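Phosphoribosyl-AMP cyclohydrolase (Medicago truncatula, PDB 7BGM) probably hydrolyses phosphoribosyl-ATP to phosphoribosyl-AMP and diphosphate, then opens the adenine ring of that product, the second and third steps of histidine biosynthesis. Local coordinates at residues A[39-44]-A[59-64]; A[26-31]-A[127-132]; A[154-159]-A[197-202]; A[89-94]-A[207-212]. All coordinates share one frame; numbering follows the deposited sequence.

Contact 1 (A[39-44]-A[59-64]); sequences REAVAT and SSLWTK
A41 of helix 39-44 sits opposite L61 of strand 60-63, their CA atoms 6.5 Å apart, with the two axes approaching to 9.1 Å and running within 23° of parallel. L61 carries the contact with both branches. Its CD1 rests on the methyl of A41, 3.6 Å from A41 CB, while CD2 lies against the stem of E40, 3.5 Å from E40 CG. The chi1 of L61, -130°, falls away from the staggered positions and spreads the two methyls over these neighbouring helix residues. E40 has CG anti to its backbone N (chi1 -179°) and an extended chain, so that its carboxylate carbon also grazes CD2 before the charged end reaches solvent. T44, one turn on, adds its OG1 at 4.1 Å from L61 CD2. An alanine at L61 is likely to leave the A41 methyl and the stem of E40 without their apolar cover on the strand side. The next strand residue, W62, is seen to bind AMP in this protein and touches M33 of strand 31-37. Strand 60-63 pairs antiparallel with strand 52-55, whose T52 touches both T44 and L61; V42 and A43 meanwhile pack on helix 3-9.

Contact 2 (A[26-31]-A[127-132]); sequences VDTGAI and SLYALE
T28, at the head of an ST turn in the connection of the hairpin formed by strands 19-25 and 31-37, meets the phenol end of Y129 on helix 127-140. T28 OG1 lies between its own N and carbonyl carbon (chi1 67°), where it accepts a nearly straight bond from A30 N at 3.2 Å, and this leaves CB and CG2 to face the tyrosine. Y129 OH stands 3.4 Å from T28 CB and the same from CG2, and ring carbon CE2 is 3.5 Å from T28 O, which approaches the ring obliquely. No direct hydrogen bond joins the two; a water does, donating to T28 O at 3.0 Å and lying 2.7 Å from Y129 OH, in the plane of the ring at its edge. A phenylalanine in place of Y129 would probably leave this water without its helix-side partner. The ring also packs on V208 and L212 of helix 208-218. D27 OD1 bonds S127 OG of the second subunit, and S127 of this chain bonds D27 of the second subunit in return, a reciprocal dimer contact. The ST turn shapes the hairpin connection; T28, Y129 and their water join this cyclohydrolase hairpin to the pyrophosphohydrolase helix.

Contact 3 (A[154-159]-A[197-202]); sequences RLLLND and AMVLLA
N158 OD1 takes two weak hydrogen bonds, from the backbone N atoms of K160 and L161, and so caps the start of helix 159-178 just after L155 and L156 have packed on V199. The preceding helix ends in two weak bonds to the residue three back, L157 N to R154 O and N158 N to L155 O, both 3.3 Å, and L157 is the first residue to leave helical angles. Across the contact everything is apolar. V199 points its CG1 between the two leucines, placed there by a chi1 of 179°, which sets this methyl anti to the backbone N. L156 reaches it from the side, with CD2 3.7 Å and CG 3.9 Å from V199 CG1, the two side chains crossing at a slant. L155 offers only the root of its side chain, its CB lying 4.0 Å from V199 CG1. One turn further along helix 183-204, the methyl of A202 rounds off the patch, 4.3 Å from L156 CD2. L155 also touches Y195, which with W151 belongs to an AMP site observed in this protein. Helix 151-156 thus lies against helix 183-204 within the pyrophosphohydrolase part, with V199 also reaching L162 of helix 159-178, and A202 reaching I135 of helix 127-140.

Contact 4 (A[89-94]-A[207-212]); sequences LGKPDG and KVEEVL
K91 and E209 meet in a single close salt bridge, while the rest of the two segments stands well apart. K91 NZ lies 2.8 Å from E209 OE2, bonding it on the anti side and 27° out of the carboxylate plane; K91 CE follows at 3.6 Å from the same oxygen, and NZ also comes within 3.4 Å of E209 CG. The side chains arrive from opposite directions. E209 is extended, with CG anti to its backbone N, whereas K91 bends at chi2 (72°) before its straight end reaches across from strand 85-92. Between backbones the gap is wide: the CA atoms of K91 and E209 are 10.4 Å apart, and only 98 Å² is buried in all. On the looser side a water spans what the side chains do not, donating to E209 OE2 at 2.8 Å and to P92 O at a longer 3.3 Å. N25 ND2 is a further donor to E209 OE2, and K91 NZ is shared with D27 OD2, its closer carboxylate, which makes E209 the other acid of the pair. At the head of helix 208-218, K207 N bonds E210 OE1 at 2.9 Å from above the carboxylate plane, and that same oxygen forms a salt bridge with K183 of the second subunit. With its ammonium set between them, K91 would probably favour the ionised forms of D27 and E209, while N25 and the water give E209 OE2 further donors, and the bridge ties the cyclohydrolase strand to the pyrophosphohydrolase helix.

Contacts 2 and 4 form one joint, their centres about 10 Å apart: D27 OD2 bridges K91 NZ at 2.7 Å, and E132 OE2 probably bonds V208 N at 2.8 Å. Contact 3 continues this joint into the helical part, its centre about 19 Å from that of contact 2, through M198 packing on L128, L131 and E132. Contact 1 stands apart, its centre about 45 Å from that of contact 3 on the opposite side of the chain's centre. It carries W62 and K64 of the AMP sites, whereas contact 3 borders a different AMP site, with a zinc ion about 11 Å from L155. Contacts 2, 3 and 4 touch the second subunit; contact 1 does not.

Contact 1 (A[39-44]-A[59-64])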
# COMPACT_ATOMS: atom_id res chain seq x y z
N ARG A 39 8.89 -18.96 16.31
CA ARG A 39 7.77 -19.88 16.12
C ARG A 39 6.58 -19.44 16.96
O ARG A 39 5.45 -19.31 16.46
CB ARG A 39 8.18 -21.30 16.50
CG ARG A 39 8.96 -22.05 15.44
CD ARG A 39 9.30 -23.44 15.99
NE ARG A 39 8.13 -24.32 15.94
CZ ARG A 39 7.90 -25.16 14.94
NH1 ARG A 39 8.77 -25.24 13.94
NH2 ARG A 39 6.82 -25.94 14.94
N GLU A 40 6.83 -19.21 18.24
CA GLU A 40 5.74 -18.84 19.14
C GLU A 40 5.06 -17.54 18.72
O GLU A 40 3.84 -17.45 18.80
CB GLU A 40 6.24 -18.74 20.57
CG GLU A 40 5.11 -18.38 21.52
CD GLU A 40 5.45 -18.50 23.01
OE1 GLU A 40 6.65 -18.68 23.38
OE2 GLU A 40 4.50 -18.44 23.81
N ALA A 41 5.82 -16.55 18.26
CA ALA A 41 5.19 -15.28 17.85
C ALA A 41 4.25 -15.49 16.67
O ALA A 41 3.17 -14.87 16.62
CB ALA A 41 6.24 -14.21 17.51
N VAL A 42 4.64 -16.32 15.69
CA VAL A 42 3.77 -16.53 14.55
C VAL A 42 2.54 -17.32 14.97
O VAL A 42 1.41 -17.00 14.59
CB VAL A 42 4.54 -17.24 13.41
CG1 VAL A 42 3.58 -17.56 12.24
CG2 VAL A 42 5.72 -16.36 12.95
N ALA A 43 2.74 -18.37 15.77
CA ALA A 43 1.60 -19.16 16.24
C ALA A 43 0.62 -18.30 17.05
O ALA A 43 -0.60 -18.44 16.92
CB ALA A 43 2.09 -20.34 17.08
N THR A 44 1.15 -17.38 17.86
CA THR A 44 0.28 -16.53 18.67
C THR A 44 -0.45 -15.50 17.80
O THR A 44 -1.61 -15.18 18.07
CB THR A 44 1.10 -15.84 19.77
OG1 THR A 44 1.56 -16.83 20.70
CG2 THR A 44 0.28 -14.80 20.52
N SER A 59 14.55 -10.25 24.61
CA SER A 59 14.43 -11.70 24.51
C SER A 59 13.04 -12.18 24.95
O SER A 59 12.91 -13.10 25.76
CB SER A 59 15.53 -12.40 25.31
OG SER A 59 16.80 -12.10 24.78
N SER A 60 12.00 -11.56 24.41
CA SER A 60 10.65 -11.84 24.89
C SER A 60 9.62 -11.59 23.80
O SER A 60 9.82 -10.78 22.90
CB SER A 60 10.34 -10.98 26.12
OG SER A 60 8.96 -11.01 26.42
N LEU A 61 8.51 -12.33 23.88
CA LEU A 61 7.37 -12.08 23.02
C LEU A 61 6.68 -10.78 23.43
O LEU A 61 6.65 -10.43 24.61
CB LEU A 61 6.37 -13.24 23.12
CG LEU A 61 5.84 -13.89 21.85
CD1 LEU A 61 7.00 -14.41 21.02
CD2 LEU A 61 4.88 -15.01 22.24
N TRP A 62 6.12 -10.08 22.45
CA TRP A 62 5.27 -8.94 22.76
C TRP A 62 4.27 -8.74 21.65
O TRP A 62 4.54 -9.01 20.48
CB TRP A 62 6.06 -7.64 22.99
CG TRP A 62 6.74 -7.08 21.76
CD1 TRP A 62 7.89 -7.55 21.15
CD2 TRP A 62 6.35 -5.91 21.04
NE1 TRP A 62 8.21 -6.74 20.06
CE2 TRP A 62 7.30 -5.72 19.99
CE3 TRP A 62 5.31 -4.98 21.20
CZ2 TRP A 62 7.20 -4.66 19.08
CZ3 TRP A 62 5.23 -3.92 20.31
CH2 TRP A 62 6.16 -3.78 19.24
N THR A 63 3.10 -8.28 22.04
CA THR A 63 2.00 -8.06 21.12
C THR A 63 1.85 -6.56 20.95
O THR A 63 1.75 -5.82 21.95
CB THR A 63 0.72 -8.69 21.65
OG1 THR A 63 0.91 -10.12 21.73
CG2 THR A 63 -0.48 -8.36 20.73
N LYS A 64 1.89 -6.10 19.71
CA LYS A 64 1.71 -4.68 19.44
C LYS A 64 0.37 -4.23 19.99
O LYS A 64 -0.67 -4.84 19.69
CB LYS A 64 1.83 -4.43 17.95
CG LYS A 64 1.44 -3.05 17.55
CD LYS A 64 2.45 -2.04 18.11
CE LYS A 64 1.80 -0.76 18.53
NZ LYS A 64 2.86 0.17 19.07

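Contact 2 (A[26-31]-A[127-132])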
# COMPACT_ATOMS: atom_id res chain seq x y z
N VAL A 26 -4.18 -3.55 5.88
CA VAL A 26 -4.98 -4.35 4.94
C VAL A 26 -5.79 -3.48 3.98
O VAL A 26 -6.09 -3.89 2.84
CB VAL A 26 -5.90 -5.30 5.72
CG1 VAL A 26 -6.94 -4.53 6.54
CG2 VAL A 26 -6.61 -6.30 4.74
N ASP A 27 -6.18 -2.27 4.42
CA ASP A 27 -7.03 -1.43 3.57
C ASP A 27 -6.21 -0.53 2.65
O ASP A 27 -6.65 -0.24 1.54
CB ASP A 27 -7.97 -0.57 4.42
CG ASP A 27 -9.16 -1.37 4.97
OD1 ASP A 27 -9.65 -2.30 4.27
OD2 ASP A 27 -9.64 -1.04 6.08
N THR A 28 -5.01 -0.08 3.07
CA THR A 28 -4.30 0.92 2.28
C THR A 28 -2.98 0.46 1.72
O THR A 28 -2.50 1.06 0.73
CB THR A 28 -4.00 2.16 3.11
OG1 THR A 28 -3.04 1.81 4.13
CG2 THR A 28 -5.26 2.69 3.73
N GLY A 29 -2.34 -0.52 2.35
CA GLY A 29 -1.00 -0.95 1.95
C GLY A 29 0.14 -0.25 2.67
O GLY A 29 1.28 -0.65 2.48
N ALA A 30 -0.12 0.74 3.53
CA ALA A 30 0.96 1.35 4.30
C ALA A 30 1.67 0.30 5.15
O ALA A 30 1.02 -0.53 5.81
CB ALA A 30 0.40 2.45 5.20
N ILE A 31 3.00 0.35 5.15
CA ILE A 31 3.76 -0.49 6.07
C ILE A 31 3.72 0.16 7.45
O ILE A 31 4.13 1.32 7.61
CB ILE A 31 5.19 -0.69 5.58
CG1 ILE A 31 5.16 -1.44 4.20
CG2 ILE A 31 6.02 -1.45 6.60
CD1 ILE A 31 6.47 -1.44 3.43
N SER A 127 1.18 6.78 -3.94
CA SER A 127 0.61 7.85 -4.77
C SER A 127 -0.78 8.33 -4.32
O SER A 127 -1.05 9.54 -4.30
CB SER A 127 0.57 7.39 -6.22
OG SER A 127 1.92 7.26 -6.66
N LEU A 128 -1.69 7.40 -4.02
CA LEU A 128 -3.06 7.81 -3.69
C LEU A 128 -3.08 8.61 -2.39
O LEU A 128 -3.79 9.62 -2.28
CB LEU A 128 -3.96 6.59 -3.59
CG LEU A 128 -5.43 6.77 -3.26
CD1 LEU A 128 -6.06 7.71 -4.29
CD2 LEU A 128 -6.12 5.39 -3.26
N TYR A 129 -2.32 8.17 -1.38
CA TYR A 129 -2.30 8.80 -0.06
C TYR A 129 -1.46 10.08 -0.07
O TYR A 129 -1.76 11.02 0.70
CB TYR A 129 -1.81 7.76 0.98
CG TYR A 129 -2.74 6.56 0.86
CD1 TYR A 129 -4.00 6.59 1.46
CD2 TYR A 129 -2.40 5.43 0.05
CE1 TYR A 129 -4.90 5.54 1.31
CE2 TYR A 129 -3.30 4.38 -0.10
CZ TYR A 129 -4.57 4.46 0.52
OH TYR A 129 -5.50 3.45 0.39
N ALA A 130 -0.47 10.15 -0.98
CA ALA A 130 0.28 11.38 -1.19
C ALA A 130 -0.63 12.47 -1.74
O ALA A 130 -0.58 13.62 -1.28
CB ALA A 130 1.47 11.12 -2.14
N LEU A 131 -1.48 12.12 -2.69
CA LEU A 131 -2.44 13.09 -3.17
C LEU A 131 -3.40 13.52 -2.07
O LEU A 131 -3.73 14.70 -1.94
CB LEU A 131 -3.20 12.52 -4.37
CG LEU A 131 -4.32 13.42 -4.90
CD1 LEU A 131 -3.75 14.77 -5.34
CD2 LEU A 131 -4.99 12.74 -6.08
N GLU A 132 -3.89 12.56 -1.28
CA GLU A 132 -4.74 12.90 -0.15
C GLU A 132 -4.05 13.89 0.78
O GLU A 132 -4.65 14.88 1.22
CB GLU A 132 -5.14 11.63 0.61
CG GLU A 132 -5.99 11.87 1.84
CD GLU A 132 -6.46 10.57 2.45
OE1 GLU A 132 -5.59 9.76 2.83
OE2 GLU A 132 -7.70 10.35 2.52
O HOH W 1 -4.62 1.54 -1.32

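Contact 3 (A[154-159]-A[197-202])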
# COMPACT_ATOMS: atom_id res chain seq x y z
N ARG A 154 -8.81 26.49 -5.09
CA ARG A 154 -10.01 27.06 -5.70
C ARG A 154 -11.21 26.13 -5.54
O ARG A 154 -12.33 26.59 -5.28
CB ARG A 154 -9.77 27.35 -7.19
CG ARG A 154 -8.69 28.38 -7.50
CD ARG A 154 -8.38 28.41 -9.01
NE ARG A 154 -9.33 29.23 -9.77
CZ ARG A 154 -10.44 28.77 -10.34
NH1 ARG A 154 -10.78 27.49 -10.24
NH2 ARG A 154 -11.23 29.60 -11.01
N LEU A 155 -11.00 24.82 -5.71
CA LEU A 155 -12.10 23.87 -5.60
C LEU A 155 -12.55 23.68 -4.16
O LEU A 155 -13.74 23.48 -3.90
CB LEU A 155 -11.68 22.53 -6.20
CG LEU A 155 -11.47 22.50 -7.71
CD1 LEU A 155 -10.82 21.18 -8.10
CD2 LEU A 155 -12.78 22.67 -8.43
N LEU A 156 -11.62 23.76 -3.22
CA LEU A 156 -11.97 23.64 -1.81
C LEU A 156 -12.84 24.79 -1.35
O LEU A 156 -13.57 24.64 -0.36
CB LEU A 156 -10.71 23.59 -0.95
CG LEU A 156 -9.94 22.29 -1.02
CD1 LEU A 156 -8.52 22.49 -0.47
CD2 LEU A 156 -10.69 21.21 -0.25
N LEU A 157 -12.78 25.93 -2.04
CA LEU A 157 -13.51 27.14 -1.67
C LEU A 157 -14.68 27.43 -2.60
O LEU A 157 -15.17 28.56 -2.63
CB LEU A 157 -12.57 28.34 -1.63
CG LEU A 157 -11.50 28.36 -0.54
CD1 LEU A 157 -10.57 29.52 -0.77
CD2 LEU A 157 -12.13 28.45 0.84
N ASN A 158 -15.16 26.44 -3.36
CA ASN A 158 -16.30 26.69 -4.23
C ASN A 158 -16.99 25.34 -4.48
O ASN A 158 -16.71 24.67 -5.48
CB ASN A 158 -15.88 27.36 -5.53
CG ASN A 158 -17.05 27.70 -6.43
OD1 ASN A 158 -18.20 27.36 -6.14
ND2 ASN A 158 -16.76 28.37 -7.54
N ASP A 159 -17.88 24.97 -3.55
CA ASP A 159 -18.62 23.71 -3.62
C ASP A 159 -19.31 23.51 -4.97
O ASP A 159 -19.40 22.38 -5.47
CB ASP A 159 -19.68 23.68 -2.51
CG ASP A 159 -19.10 23.37 -1.15
OD1 ASP A 159 -17.87 23.19 -1.04
OD2 ASP A 159 -19.89 23.31 -0.18
N ALA A 197 -13.15 13.93 -6.83
CA ALA A 197 -13.83 13.27 -5.72
C ALA A 197 -13.04 13.43 -4.43
O ALA A 197 -13.62 13.68 -3.37
CB ALA A 197 -14.07 11.80 -6.04
N MET A 198 -11.71 13.29 -4.50
CA MET A 198 -10.92 13.40 -3.28
C MET A 198 -10.95 14.81 -2.69
O MET A 198 -10.79 14.97 -1.48
CB MET A 198 -9.49 12.93 -3.54
CG MET A 198 -9.49 11.42 -3.56
SD MET A 198 -7.94 10.78 -4.15
CE MET A 198 -6.92 11.19 -2.75
N VAL A 199 -11.15 15.84 -3.52
CA VAL A 199 -11.34 17.18 -2.96
C VAL A 199 -12.63 17.24 -2.16
O VAL A 199 -12.67 17.82 -1.06
CB VAL A 199 -11.30 18.25 -4.07
CG1 VAL A 199 -11.52 19.65 -3.48
CG2 VAL A 199 -9.97 18.18 -4.82
N LEU A 200 -13.70 16.62 -2.67
CA LEU A 200 -14.95 16.54 -1.90
C LEU A 200 -14.75 15.74 -0.62
O LEU A 200 -15.26 16.13 0.44
CB LEU A 200 -16.07 15.94 -2.76
CG LEU A 200 -17.45 15.75 -2.12
CD1 LEU A 200 -18.58 15.87 -3.19
CD2 LEU A 200 -17.59 14.42 -1.40
N LEU A 201 -14.02 14.61 -0.68
CA LEU A 201 -13.75 13.87 0.56
C LEU A 201 -13.07 14.75 1.59
O LEU A 201 -13.39 14.69 2.79
CB LEU A 201 -12.88 12.64 0.27
CG LEU A 201 -13.46 11.54 -0.62
CD1 LEU A 201 -12.49 10.36 -0.67
CD2 LEU A 201 -14.83 11.09 -0.11
N ALA A 202 -12.12 15.59 1.15
CA ALA A 202 -11.44 16.48 2.09
C ALA A 202 -12.42 17.44 2.76
O ALA A 202 -12.34 17.69 3.97
CB ALA A 202 -10.33 17.25 1.38

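Contact 4 (A[89-94]-A[207-212])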
# COMPACT_ATOMS: atom_id res chain seq x y z
N LEU A 89 -0.96 -9.00 7.55
CA LEU A 89 -1.84 -8.06 6.86
C LEU A 89 -3.04 -7.78 7.76
O LEU A 89 -3.80 -8.70 8.07
CB LEU A 89 -2.26 -8.63 5.52
CG LEU A 89 -2.85 -7.67 4.49
CD1 LEU A 89 -1.86 -6.61 4.04
CD2 LEU A 89 -3.37 -8.48 3.29
N GLY A 90 -3.19 -6.53 8.22
CA GLY A 90 -4.15 -6.29 9.28
C GLY A 90 -4.61 -4.85 9.39
O GLY A 90 -4.14 -3.97 8.68
N LYS A 91 -5.54 -4.63 10.32
CA LYS A 91 -6.19 -3.35 10.51
C LYS A 91 -5.74 -2.78 11.86
O LYS A 91 -6.06 -3.38 12.90
CB LYS A 91 -7.72 -3.50 10.48
CG LYS A 91 -8.50 -2.15 10.58
CD LYS A 91 -8.38 -1.34 9.26
CE LYS A 91 -9.22 -0.07 9.28
NZ LYS A 91 -9.11 0.74 8.05
N PRO A 92 -5.07 -1.63 11.90
CA PRO A 92 -4.63 -1.09 13.19
C PRO A 92 -5.77 -0.39 13.91
O PRO A 92 -6.61 0.25 13.27
CB PRO A 92 -3.54 -0.08 12.82
CG PRO A 92 -3.88 0.32 11.42
CD PRO A 92 -4.52 -0.88 10.76
N ASP A 93 -5.80 -0.54 15.23
CA ASP A 93 -6.74 0.18 16.09
C ASP A 93 -6.38 1.65 16.30
O ASP A 93 -7.21 2.44 16.80
CB ASP A 93 -6.81 -0.49 17.47
CG ASP A 93 -7.64 -1.76 17.46
OD1 ASP A 93 -8.40 -1.96 16.49
OD2 ASP A 93 -7.55 -2.53 18.44
N GLY A 94 -5.15 2.03 16.02
CA GLY A 94 -4.67 3.39 16.22
C GLY A 94 -3.23 3.47 15.74
O GLY A 94 -2.72 2.55 15.11
N LYS A 207 -11.58 10.05 4.97
CA LYS A 207 -10.31 9.48 4.51
C LYS A 207 -10.54 8.37 3.49
O LYS A 207 -11.48 7.58 3.58
CB LYS A 207 -9.54 8.91 5.70
CG LYS A 207 -9.26 9.94 6.77
CD LYS A 207 -7.96 10.62 6.53
CE LYS A 207 -6.84 9.58 6.69
NZ LYS A 207 -5.54 10.08 7.14
N VAL A 208 -9.64 8.29 2.50
CA VAL A 208 -9.66 7.19 1.53
C VAL A 208 -9.72 5.83 2.24
O VAL A 208 -10.44 4.92 1.82
CB VAL A 208 -8.42 7.28 0.61
CG1 VAL A 208 -8.21 5.96 -0.18
CG2 VAL A 208 -8.54 8.47 -0.34
N GLU A 209 -8.92 5.67 3.30
CA GLU A 209 -8.92 4.42 4.08
C GLU A 209 -10.33 4.05 4.56
O GLU A 209 -10.70 2.86 4.57
CB GLU A 209 -7.95 4.53 5.26
CG GLU A 209 -7.99 3.29 6.16
CD GLU A 209 -6.90 3.29 7.24
OE1 GLU A 209 -6.24 4.35 7.44
OE2 GLU A 209 -6.76 2.24 7.93
N GLU A 210 -11.14 5.05 4.96
CA GLU A 210 -12.51 4.77 5.41
C GLU A 210 -13.37 4.27 4.26
O GLU A 210 -14.22 3.40 4.45
CB GLU A 210 -13.12 6.02 6.04
CG GLU A 210 -12.40 6.39 7.33
CD GLU A 210 -12.72 7.78 7.90
OE1 GLU A 210 -13.03 8.71 7.14
OE2 GLU A 210 -12.61 7.92 9.13
N VAL A 211 -13.14 4.81 3.06
CA VAL A 211 -13.87 4.35 1.89
C VAL A 211 -13.50 2.91 1.57
O VAL A 211 -14.37 2.06 1.31
CB VAL A 211 -13.59 5.28 0.69
CG1 VAL A 211 -14.29 4.75 -0.61
CG2 VAL A 211 -14.04 6.73 1.01
N LEU A 212 -12.20 2.58 1.64
CA LEU A 212 -11.78 1.23 1.32
C LEU A 212 -12.24 0.22 2.37
O LEU A 212 -12.52 -0.94 2.04
CB LEU A 212 -10.25 1.18 1.14
CG LEU A 212 -9.71 2.03 -0.02
CD1 LEU A 212 -8.20 1.94 -0.27
CD2 LEU A 212 -10.47 1.68 -1.32
O HOH W 2 -7.11 2.26 10.72